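Local coordinates for hemolysin activator protein CdiB (Acinetobacter baumannii ACICU, PDB 6WIL) that probably carries the CdiA toxin across the outer membrane, as a TpsB transporter of the Omp85 superfamily serving contact-dependent growth inhibition, at residues Gln176-Glu179 with Asn180-Val184; Ile242-Pro245 with Phe246-Asn249; Asn109-Lys113 with Lys114-Thr118; Gln23-Gln26 with Asp27-Ala30. All coordinates share one frame; numbering follows the deposited sequence.

Contact 1: residues Gln176-Glu179 with Asn180-Val184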
loop_
_atom_site.group_PDB
_atom_site.type_symbol
_atom_site.label_atom_id
_atom_site.label_comp_id
_atom_site.label_asym_id
_atom_site.label_seq_id
_atom_site.Cartn_x
_atom_site.Cartn_y
_atom_site.Cartn_z
ATOM N N GLN A 176 -9.797 -9.661 -5.859
ATOM C CA GLN A 176 -9.919 -8.218 -6.018
ATOM C C GLN A 176 -11.258 -7.725 -5.490
ATOM O O GLN A 176 -11.317 -6.785 -4.687
ATOM C CB GLN A 176 -9.749 -7.838 -7.486
ATOM C CG GLN A 176 -9.700 -6.344 -7.710
ATOM C CD GLN A 176 -8.505 -5.705 -7.025
ATOM O OE1 GLN A 176 -7.467 -6.343 -6.840
ATOM N NE2 GLN A 176 -8.649 -4.439 -6.638
ATOM N N GLY A 177 -12.349 -8.354 -5.931
ATOM C CA GLY A 177 -13.663 -7.963 -5.450
ATOM C C GLY A 177 -13.826 -8.171 -3.956
ATOM O O GLY A 177 -14.434 -7.347 -3.268
ATOM N N LEU A 178 -13.283 -9.272 -3.434
ATOM C CA LEU A 178 -13.319 -9.499 -1.994
ATOM C C LEU A 178 -12.595 -8.389 -1.237
ATOM O O LEU A 178 -13.062 -7.940 -0.184
ATOM C CB LEU A 178 -12.711 -10.861 -1.672
ATOM C CG LEU A 178 -12.589 -11.284 -0.212
ATOM C CD1 LEU A 178 -13.094 -12.704 -0.047
ATOM C CD2 LEU A 178 -11.139 -11.195 0.205
ATOM N N GLU A 179 -11.451 -7.932 -1.757
ATOM C CA GLU A 179 -10.714 -6.865 -1.085
ATOM C C GLU A 179 -11.494 -5.559 -1.109
ATOM O O GLU A 179 -11.499 -4.813 -0.123
ATOM C CB GLU A 179 -9.345 -6.680 -1.734
ATOM C CG GLU A 179 -8.233 -7.460 -1.064
ATOM C CD GLU A 179 -7.007 -7.584 -1.946
ATOM O OE1 GLU A 179 -6.442 -8.695 -2.026
ATOM O OE2 GLU A 179 -6.617 -6.575 -2.574
ATOM N N ASN A 180 -12.160 -5.269 -2.228
ATOM C CA ASN A 180 -12.980 -4.068 -2.323
ATOM C C ASN A 180 -14.131 -4.099 -1.326
ATOM O O ASN A 180 -14.479 -3.068 -0.737
ATOM C CB ASN A 180 -13.509 -3.910 -3.747
ATOM C CG ASN A 180 -12.413 -3.590 -4.734
ATOM O OD1 ASN A 180 -11.302 -3.240 -4.344
ATOM N ND2 ASN A 180 -12.723 -3.689 -6.022
ATOM N N LEU A 181 -14.733 -5.274 -1.116
ATOM C CA LEU A 181 -15.852 -5.366 -0.185
ATOM C C LEU A 181 -15.385 -5.324 1.263
ATOM O O LEU A 181 -16.147 -4.914 2.145
ATOM C CB LEU A 181 -16.659 -6.642 -0.433
ATOM C CG LEU A 181 -17.386 -6.778 -1.771
ATOM C CD1 LEU A 181 -18.329 -7.982 -1.767
ATOM C CD2 LEU A 181 -18.138 -5.505 -2.100
ATOM N N LYS A 182 -14.152 -5.746 1.532
ATOM C CA LYS A 182 -13.649 -5.736 2.900
ATOM C C LYS A 182 -13.298 -4.342 3.394
ATOM O O LYS A 182 -12.962 -4.191 4.573
ATOM C CB LYS A 182 -12.432 -6.653 3.026
ATOM C CG LYS A 182 -12.798 -8.120 3.157
ATOM C CD LYS A 182 -11.609 -9.012 2.860
ATOM C CE LYS A 182 -10.445 -8.751 3.802
ATOM N NZ LYS A 182 -10.694 -9.263 5.176
ATOM N N ARG A 183 -13.366 -3.325 2.533
ATOM C CA ARG A 183 -13.209 -1.960 3.020
ATOM C C ARG A 183 -14.391 -1.539 3.880
ATOM O O ARG A 183 -14.219 -0.769 4.829
ATOM C CB ARG A 183 -13.034 -0.997 1.847
ATOM C CG ARG A 183 -11.733 -1.187 1.098
ATOM C CD ARG A 183 -11.612 -0.213 -0.052
ATOM N NE ARG A 183 -10.456 -0.511 -0.888
ATOM C CZ ARG A 183 -9.999 0.293 -1.840
ATOM N NH1 ARG A 183 -10.595 1.455 -2.072
ATOM N NH2 ARG A 183 -8.942 -0.063 -2.556
ATOM N N VAL A 184 -15.586 -2.040 3.579
ATOM C CA VAL A 184 -16.796 -1.632 4.284
ATOM C C VAL A 184 -17.530 -2.791 4.942
ATOM O O VAL A 184 -18.425 -2.543 5.763
ATOM C CB VAL A 184 -17.757 -0.861 3.353
ATOM C CG1 VAL A 184 -17.036 0.311 2.696
ATOM C CG2 VAL A 184 -18.332 -1.783 2.306
#
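N180 folds back on Q176, and K182 on L178, in the closing turns of helix 171-181, a helix of the POTRA domain next to the barrel. N180 N donates to Q176 O at 3.0 Å and 159°, an ordinary i to i+4 helical bond. The N180 side chain lies over the same carbonyl, its CG 3.4 Å from Q176 O, and its amide plane stands 78° from that of Q176. The two amides hardly touch each other. Instead, both turn an NH2 group to G280 O, N180 ND2 also reaches G160 O, and Q176 OE1 accepts from R325 NH1. E179 sends its side chain away from the turn, where the carboxylate forms salt bridges to the same R325 and to K330 of neighbouring barrel strands. The POTRA helix is thereby clamped to the base of the barrel. At the helix end K182 N bonds to L178 O at 3.0 Å, and E179 O takes a weak second bond from it at 3.3 Å. With CG beside the backbone N (chi1 -80°) and the chain extended at chi2, K182 runs alongside L178, and K182 CD rests 3.5 Å from L178 CD2.

Contact 2: residues Ile242-Pro245 with Phe246-Asn249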
loop_
_atom_site.group_PDB
_atom_site.type_symbol
_atom_site.label_atom_id
_atom_site.label_comp_id
_atom_site.label_asym_id
_atom_site.label_seq_id
_atom_site.Cartn_x
_atom_site.Cartn_y
_atom_site.Cartn_z
ATOM N N ILE A 242 -15.576 7.703 8.207
ATOM C CA ILE A 242 -16.934 7.353 7.817
ATOM C C ILE A 242 -16.859 6.227 6.797
ATOM O O ILE A 242 -16.178 6.352 5.773
ATOM C CB ILE A 242 -17.687 8.568 7.253
ATOM C CG1 ILE A 242 -17.772 9.661 8.318
ATOM C CG2 ILE A 242 -19.075 8.159 6.788
ATOM C CD1 ILE A 242 -17.836 11.052 7.755
ATOM N N ASN A 243 -17.567 5.137 7.071
ATOM C CA ASN A 243 -17.461 3.901 6.307
ATOM C C ASN A 243 -18.683 3.744 5.411
ATOM O O ASN A 243 -19.817 3.705 5.902
ATOM C CB ASN A 243 -17.329 2.708 7.250
ATOM C CG ASN A 243 -16.999 1.431 6.526
ATOM O OD1 ASN A 243 -17.885 0.640 6.206
ATOM N ND2 ASN A 243 -15.715 1.215 6.267
ATOM N N ASN A 244 -18.446 3.653 4.100
ATOM C CA ASN A 244 -19.474 3.424 3.087
ATOM C C ASN A 244 -20.563 4.497 3.101
ATOM O O ASN A 244 -21.751 4.155 3.039
ATOM C CB ASN A 244 -20.100 2.040 3.288
ATOM C CG ASN A 244 -20.656 1.449 2.003
ATOM O OD1 ASN A 244 -20.157 1.724 0.912
ATOM N ND2 ASN A 244 -21.696 0.627 2.131
ATOM N N PRO A 245 -20.216 5.793 3.140
ATOM C CA PRO A 245 -21.273 6.810 3.292
ATOM C C PRO A 245 -22.217 6.894 2.104
ATOM O O PRO A 245 -23.433 6.988 2.301
ATOM C CB PRO A 245 -20.479 8.110 3.482
ATOM C CG PRO A 245 -19.211 7.872 2.753
ATOM C CD PRO A 245 -18.893 6.413 2.940
ATOM N N PHE A 246 -21.699 6.866 0.877
ATOM C CA PHE A 246 -22.533 6.911 -0.317
ATOM C C PHE A 246 -22.838 5.523 -0.875
ATOM O O PHE A 246 -23.258 5.409 -2.031
ATOM C CB PHE A 246 -21.877 7.781 -1.391
ATOM C CG PHE A 246 -21.853 9.241 -1.051
ATOM C CD1 PHE A 246 -22.993 10.016 -1.194
ATOM C CD2 PHE A 246 -20.694 9.839 -0.587
ATOM C CE1 PHE A 246 -22.981 11.360 -0.877
ATOM C CE2 PHE A 246 -20.673 11.185 -0.271
ATOM C CZ PHE A 246 -21.819 11.946 -0.416
ATOM N N HIS A 247 -22.642 4.475 -0.072
ATOM C CA HIS A 247 -22.928 3.093 -0.470
ATOM C C HIS A 247 -22.262 2.747 -1.798
ATOM O O HIS A 247 -22.896 2.259 -2.737
ATOM C CB HIS A 247 -24.432 2.838 -0.527
ATOM C CG HIS A 247 -25.075 2.779 0.821
ATOM N ND1 HIS A 247 -25.255 3.896 1.610
ATOM C CD2 HIS A 247 -25.560 1.733 1.532
ATOM C CE1 HIS A 247 -25.830 3.541 2.744
ATOM N NE2 HIS A 247 -26.025 2.234 2.723
ATOM N N LEU A 248 -20.961 3.011 -1.868
ATOM C CA LEU A 248 -20.159 2.729 -3.051
ATOM C C LEU A 248 -18.880 2.000 -2.667
ATOM O O LEU A 248 -17.877 2.080 -3.382
ATOM C CB LEU A 248 -19.833 4.017 -3.807
ATOM C CG LEU A 248 -20.991 4.745 -4.489
ATOM C CD1 LEU A 248 -20.547 6.100 -5.017
ATOM C CD2 LEU A 248 -21.553 3.892 -5.614
ATOM N N ASN A 249 -18.902 1.288 -1.536
ATOM C CA ASN A 249 -17.694 0.711 -0.947
ATOM C C ASN A 249 -16.648 1.794 -0.705
ATOM O O ASN A 249 -15.442 1.540 -0.745
ATOM C CB ASN A 249 -17.125 -0.421 -1.815
ATOM C CG ASN A 249 -18.201 -1.372 -2.315
ATOM O OD1 ASN A 249 -18.793 -2.116 -1.539
ATOM N ND2 ASN A 249 -18.455 -1.348 -3.618
#
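N244 and H247 close a type I beta turn in the hairpin loop between barrel strands 232-243 and 251-261. H247 N donates to N244 O at 3.3 Å, with a fairly straight N-H (157°), but it comes from above the carbonyl plane and not along a lone pair. The same carbonyl oxygen lies over one face of the H247 imidazole, 3.8 Å from H247 ND1. P245 and F246 fill the two central positions of the turn, and their side chains brush at 4.2 Å between P245 CG and F246 CD2. The N244 amide spans the loop. Its OD1 accepts a weak bond from N249 N at 2.8 Å, while its ND2 sits 4.1 Å from H247 CD2, the amide and ring planes 45° apart. With CG turned beside its carbonyl carbon (chi1 -153°), N244 points the amide across the loop in this way.

Further out, D250 takes F246 N and L248 N on its two carboxylate oxygens. Q156 of helix 154-160 holds N244 ND2 through its side chain and N249 ND2 through its backbone oxygen. Each end of the N244 amide therefore has its own task: the oxygen takes a weak bond from the loop's backbone at N249, and the nitrogen joins the barrel hairpin to helix 154-160 of the POTRA domain.

Contact 3: residues Asn109-Lys113 with Lys114-Thr118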
loop_
_atom_site.group_PDB
_atom_site.type_symbol
_atom_site.label_atom_id
_atom_site.label_comp_id
_atom_site.label_asym_id
_atom_site.label_seq_id
_atom_site.Cartn_x
_atom_site.Cartn_y
_atom_site.Cartn_z
ATOM N N ASN A 109 -2.442 -27.811 -13.661
ATOM C CA ASN A 109 -1.694 -26.917 -12.785
ATOM C C ASN A 109 -1.487 -25.562 -13.446
ATOM O O ASN A 109 -1.557 -24.520 -12.785
ATOM C CB ASN A 109 -0.352 -27.551 -12.413
ATOM C CG ASN A 109 0.522 -26.629 -11.585
ATOM O OD1 ASN A 109 0.323 -26.485 -10.380
ATOM N ND2 ASN A 109 1.506 -26.008 -12.229
ATOM N N GLU A 110 -1.244 -25.557 -14.759
ATOM C CA GLU A 110 -1.126 -24.297 -15.484
ATOM C C GLU A 110 -2.451 -23.545 -15.489
ATOM O O GLU A 110 -2.475 -22.309 -15.459
ATOM C CB GLU A 110 -0.651 -24.561 -16.912
ATOM C CG GLU A 110 -0.057 -23.344 -17.579
ATOM C CD GLU A 110 1.043 -22.722 -16.743
ATOM O OE1 GLU A 110 2.009 -23.442 -16.402
ATOM O OE2 GLU A 110 0.929 -21.523 -16.410
ATOM N N LEU A 111 -3.563 -24.280 -15.531
ATOM C CA LEU A 111 -4.878 -23.655 -15.437
ATOM C C LEU A 111 -5.054 -22.969 -14.088
ATOM O O LEU A 111 -5.516 -21.824 -14.014
ATOM C CB LEU A 111 -5.964 -24.711 -15.660
ATOM C CG LEU A 111 -7.328 -24.246 -16.167
ATOM C CD1 LEU A 111 -7.175 -23.543 -17.506
ATOM C CD2 LEU A 111 -8.275 -25.433 -16.290
ATOM N N LEU A 112 -4.681 -23.658 -13.006
ATOM C CA LEU A 112 -4.742 -23.057 -11.678
ATOM C C LEU A 112 -3.728 -21.931 -11.521
ATOM O O LEU A 112 -3.967 -20.990 -10.756
ATOM C CB LEU A 112 -4.513 -24.128 -10.611
ATOM C CG LEU A 112 -5.487 -25.306 -10.632
ATOM C CD1 LEU A 112 -5.146 -26.312 -9.541
ATOM C CD2 LEU A 112 -6.918 -24.812 -10.483
ATOM N N LYS A 113 -2.594 -22.014 -12.224
ATOM C CA LYS A 113 -1.602 -20.945 -12.170
ATOM C C LYS A 113 -2.203 -19.612 -12.597
ATOM O O LYS A 113 -1.928 -18.573 -11.986
ATOM C CB LYS A 113 -0.406 -21.288 -13.057
ATOM C CG LYS A 113 0.853 -21.674 -12.308
ATOM C CD LYS A 113 2.029 -21.771 -13.270
ATOM C CE LYS A 113 3.275 -22.292 -12.579
ATOM N NZ LYS A 113 4.207 -22.921 -13.553
ATOM N N LYS A 114 -3.027 -19.621 -13.640
ATOM C CA LYS A 114 -3.661 -18.405 -14.126
ATOM C C LYS A 114 -4.956 -18.076 -13.391
ATOM O O LYS A 114 -5.567 -17.042 -13.681
ATOM C CB LYS A 114 -3.921 -18.510 -15.631
ATOM C CG LYS A 114 -2.824 -17.896 -16.498
ATOM C CD LYS A 114 -1.466 -18.531 -16.236
ATOM C CE LYS A 114 -0.355 -17.775 -16.946
ATOM N NZ LYS A 114 -0.622 -17.649 -18.404
ATOM N N GLY A 115 -5.388 -18.921 -12.457
ATOM C CA GLY A 115 -6.488 -18.597 -11.571
ATOM C C GLY A 115 -7.830 -19.241 -11.868
ATOM O O GLY A 115 -8.809 -18.917 -11.185
ATOM N N PHE A 116 -7.918 -20.145 -12.844
ATOM C CA PHE A 116 -9.205 -20.739 -13.214
ATOM C C PHE A 116 -9.446 -21.969 -12.340
ATOM O O PHE A 116 -9.275 -23.119 -12.749
ATOM C CB PHE A 116 -9.234 -21.062 -14.702
ATOM C CG PHE A 116 -8.941 -19.873 -15.580
ATOM C CD1 PHE A 116 -9.960 -19.023 -15.987
ATOM C CD2 PHE A 116 -7.645 -19.601 -15.991
ATOM C CE1 PHE A 116 -9.691 -17.928 -16.793
ATOM C CE2 PHE A 116 -7.369 -18.508 -16.796
ATOM C CZ PHE A 116 -8.393 -17.671 -17.197
ATOM N N ILE A 117 -9.876 -21.702 -11.104
ATOM C CA ILE A 117 -9.958 -22.744 -10.084
ATOM C C ILE A 117 -11.153 -23.673 -10.258
ATOM O O ILE A 117 -11.177 -24.748 -9.649
ATOM C CB ILE A 117 -10.004 -22.119 -8.680
ATOM C CG1 ILE A 117 -11.018 -20.972 -8.652
ATOM C CG2 ILE A 117 -8.619 -21.649 -8.255
ATOM C CD1 ILE A 117 -11.245 -20.391 -7.279
ATOM N N THR A 118 -12.154 -23.291 -11.053
ATOM C CA THR A 118 -13.321 -24.134 -11.280
ATOM C C THR A 118 -13.366 -24.691 -12.696
ATOM O O THR A 118 -14.373 -25.292 -13.085
ATOM C CB THR A 118 -14.611 -23.364 -10.985
ATOM O OG1 THR A 118 -14.750 -22.284 -11.917
ATOM C CG2 THR A 118 -14.587 -22.816 -9.569
#
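The F116 ring meets the helix end at its edge: L111 O lies in the ring plane, 3.7 Å from F116 CD2. F116 also packs edge-to-face with F76, while K114 makes a cation-pi contact with F78. What brings the F116 ring to this carbonyl is a Schellman motif closing helix 97-113. F116 N reaches back to L111 O at 3.2 Å and 156°, and inside that loop G115 N bonds to L112 O at 3.0 Å, approaching from above the carbonyl plane. G115 makes the reversal with a positive phi of 104°, a conformation in which a side chain would be jammed against the preceding carbonyl oxygen.

The hydrophobic pairing expected of such a cap is present, with L111 CG lying 4.0 Å from F116 CB and the two side chains crossing at about a right angle. On another side of the turn, L112 CD2 comes 4.2 Å from I117 CG2. E110 and K114 meet differently: K114 bends at chi2 (58°) and lays its CD 3.8 Å from E110 OE2, yet its ammonium stops short of a salt bridge. E110 OE1 has instead a long salt bridge to K113 NZ at 3.6 Å.

Against helix 77-85, E110 rests on F78 and A82, L111 on V79, and F116 on F78. K114 O accepts from N170 ND2, and the backbone of G115 bonds to that of L171, where helix 171-181 begins. The cap thus joins the two POTRA domains before the chain enters strand 120-123.

Contact 4: residues Gln23-Gln26 with Asp27-Ala30; sequences QQLQ and DQLA
Q23 with D27, L25 with Q28 and Q26 with L29 form a local side-chain contact where helix 8-27, which lies within the barrel, gives way to an extended segment. The regular pattern is still present at D27 N, which bonds to Q23 O at 2.9 Å and 154°. One residue later it slackens: Q28 N has only a weak bond to Q24 O and bonds better to L25 O at 3.2 Å. L29 N then turns to Q26 O at 3.3 Å and 164°, coming from above the carbonyl plane, and L29 takes the chain out of helical backbone angles.

The flat groups of Q23 and D27 lie near one another, 25° apart in plane, with Q23 OE1 3.8 Å from D27 OD1. Two oxygens facing at that range gain nothing from each other. The pull on the carboxylate comes from elsewhere, through a salt bridge from D27 OD2 to R422 of the barrel wall, whose positive charge probably eases the crowding of acceptors here. L25 and Q28 run side by side, L25 CD2 3.8 Å from Q28 NE2. Q26 and L29 do likewise, with Q26 OE1 4.1 Å from L29 CD1, and that oxygen accepts from Q276 NE2. L25 also packs on S253 and F272, and L29 on I251 and Q276, all residues of barrel strands.

A helix set inside the barrel, tied to its wall through D27, Q26, L25 and L29, is consistent with the N-terminal plug helix of TpsB transporters such as FhaC.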
loop_
_atom_site.group_PDB
_atom_site.type_symbol
_atom_site.label_atom_id
_atom_site.label_comp_id
_atom_site.label_asym_id
_atom_site.label_seq_id
_atom_site.Cartn_x
_atom_site.Cartn_y
_atom_site.Cartn_z
ATOM N N GLN A 23 -0.260 7.244 4.585
ATOM C CA GLN A 23 0.170 5.852 4.629
ATOM C C GLN A 23 -0.675 5.049 5.610
ATOM O O GLN A 23 -1.032 3.897 5.337
ATOM C CB GLN A 23 1.650 5.772 5.002
ATOM C CG GLN A 23 2.269 4.407 4.756
ATOM C CD GLN A 23 2.261 4.030 3.285
ATOM O OE1 GLN A 23 1.407 3.267 2.834
ATOM N NE2 GLN A 23 3.216 4.568 2.529
ATOM N N GLN A 24 -1.011 5.645 6.758
ATOM C CA GLN A 24 -1.818 4.943 7.750
ATOM C C GLN A 24 -3.234 4.695 7.252
ATOM O O GLN A 24 -3.833 3.666 7.583
ATOM C CB GLN A 24 -1.845 5.732 9.059
ATOM C CG GLN A 24 -0.502 5.801 9.765
ATOM C CD GLN A 24 -0.502 6.771 10.931
ATOM O OE1 GLN A 24 -1.521 7.386 11.243
ATOM N NE2 GLN A 24 0.649 6.916 11.578
ATOM N N LEU A 25 -3.785 5.616 6.459
ATOM C CA LEU A 25 -5.120 5.401 5.912
ATOM C C LEU A 25 -5.106 4.320 4.840
ATOM O O LEU A 25 -6.019 3.489 4.779
ATOM C CB LEU A 25 -5.677 6.708 5.350
ATOM C CG LEU A 25 -5.948 7.815 6.365
ATOM C CD1 LEU A 25 -6.235 9.110 5.640
ATOM C CD2 LEU A 25 -7.108 7.437 7.274
ATOM N N GLN A 26 -4.078 4.316 3.985
ATOM C CA GLN A 26 -3.966 3.263 2.982
ATOM C C GLN A 26 -3.756 1.906 3.636
ATOM O O GLN A 26 -4.311 0.898 3.184
ATOM C CB GLN A 26 -2.829 3.571 2.007
ATOM C CG GLN A 26 -3.127 4.732 1.075
ATOM C CD GLN A 26 -4.564 4.717 0.578
ATOM O OE1 GLN A 26 -4.987 3.795 -0.124
ATOM N NE2 GLN A 26 -5.327 5.737 0.955
ATOM N N ASP A 27 -2.967 1.857 4.711
ATOM C CA ASP A 27 -2.733 0.590 5.389
ATOM C C ASP A 27 -3.987 0.052 6.066
ATOM O O ASP A 27 -4.059 -1.151 6.338
ATOM C CB ASP A 27 -1.607 0.739 6.413
ATOM C CG ASP A 27 -0.235 0.812 5.765
ATOM O OD1 ASP A 27 -0.072 0.276 4.648
ATOM O OD2 ASP A 27 0.682 1.403 6.375
ATOM N N GLN A 28 -4.977 0.907 6.337
ATOM C CA GLN A 28 -6.194 0.451 7.000
ATOM C C GLN A 28 -7.054 -0.435 6.108
ATOM O O GLN A 28 -7.922 -1.147 6.623
ATOM C CB GLN A 28 -7.017 1.647 7.475
ATOM C CG GLN A 28 -6.577 2.209 8.814
ATOM C CD GLN A 28 -7.211 3.555 9.114
ATOM O OE1 GLN A 28 -8.406 3.760 8.889
ATOM N NE2 GLN A 28 -6.405 4.488 9.609
ATOM N N LEU A 29 -6.836 -0.412 4.796
ATOM C CA LEU A 29 -7.672 -1.165 3.869
ATOM C C LEU A 29 -7.257 -2.632 3.876
ATOM O O LEU A 29 -6.121 -2.967 3.522
ATOM C CB LEU A 29 -7.576 -0.571 2.467
ATOM C CG LEU A 29 -7.868 0.932 2.409
ATOM C CD1 LEU A 29 -8.073 1.390 0.975
ATOM C CD2 LEU A 29 -9.069 1.298 3.269
ATOM N N ALA A 30 -8.187 -3.501 4.272
ATOM C CA ALA A 30 -7.882 -4.912 4.467
ATOM C C ALA A 30 -7.560 -5.594 3.141
ATOM O O ALA A 30 -8.281 -5.431 2.153
ATOM C CB ALA A 30 -9.057 -5.612 5.148
#

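How the contacts relate
Contact 1 is where three parts of the transporter meet. It touches contact 2 directly, R183 O lying 2.9 Å from N243 ND2 in a probable hydrogen bond, and V184 CG1 packs 3.6 Å from N244 CB. It also touches contact 4, with R183 NE 3.6 Å from L29 CD1 and K182 CE 3.7 Å from A30 CB. The residues that follow the helix thus touch both a barrel hairpin and the segment after the plug helix, although contacts 2 and 4 remain about 7 Å apart at their nearest atoms. Contact 3 stands off in the other POTRA domain, its centre about 22 Å from that of contact 1, yet it pairs with the beginning of the helix that contact 1 ends.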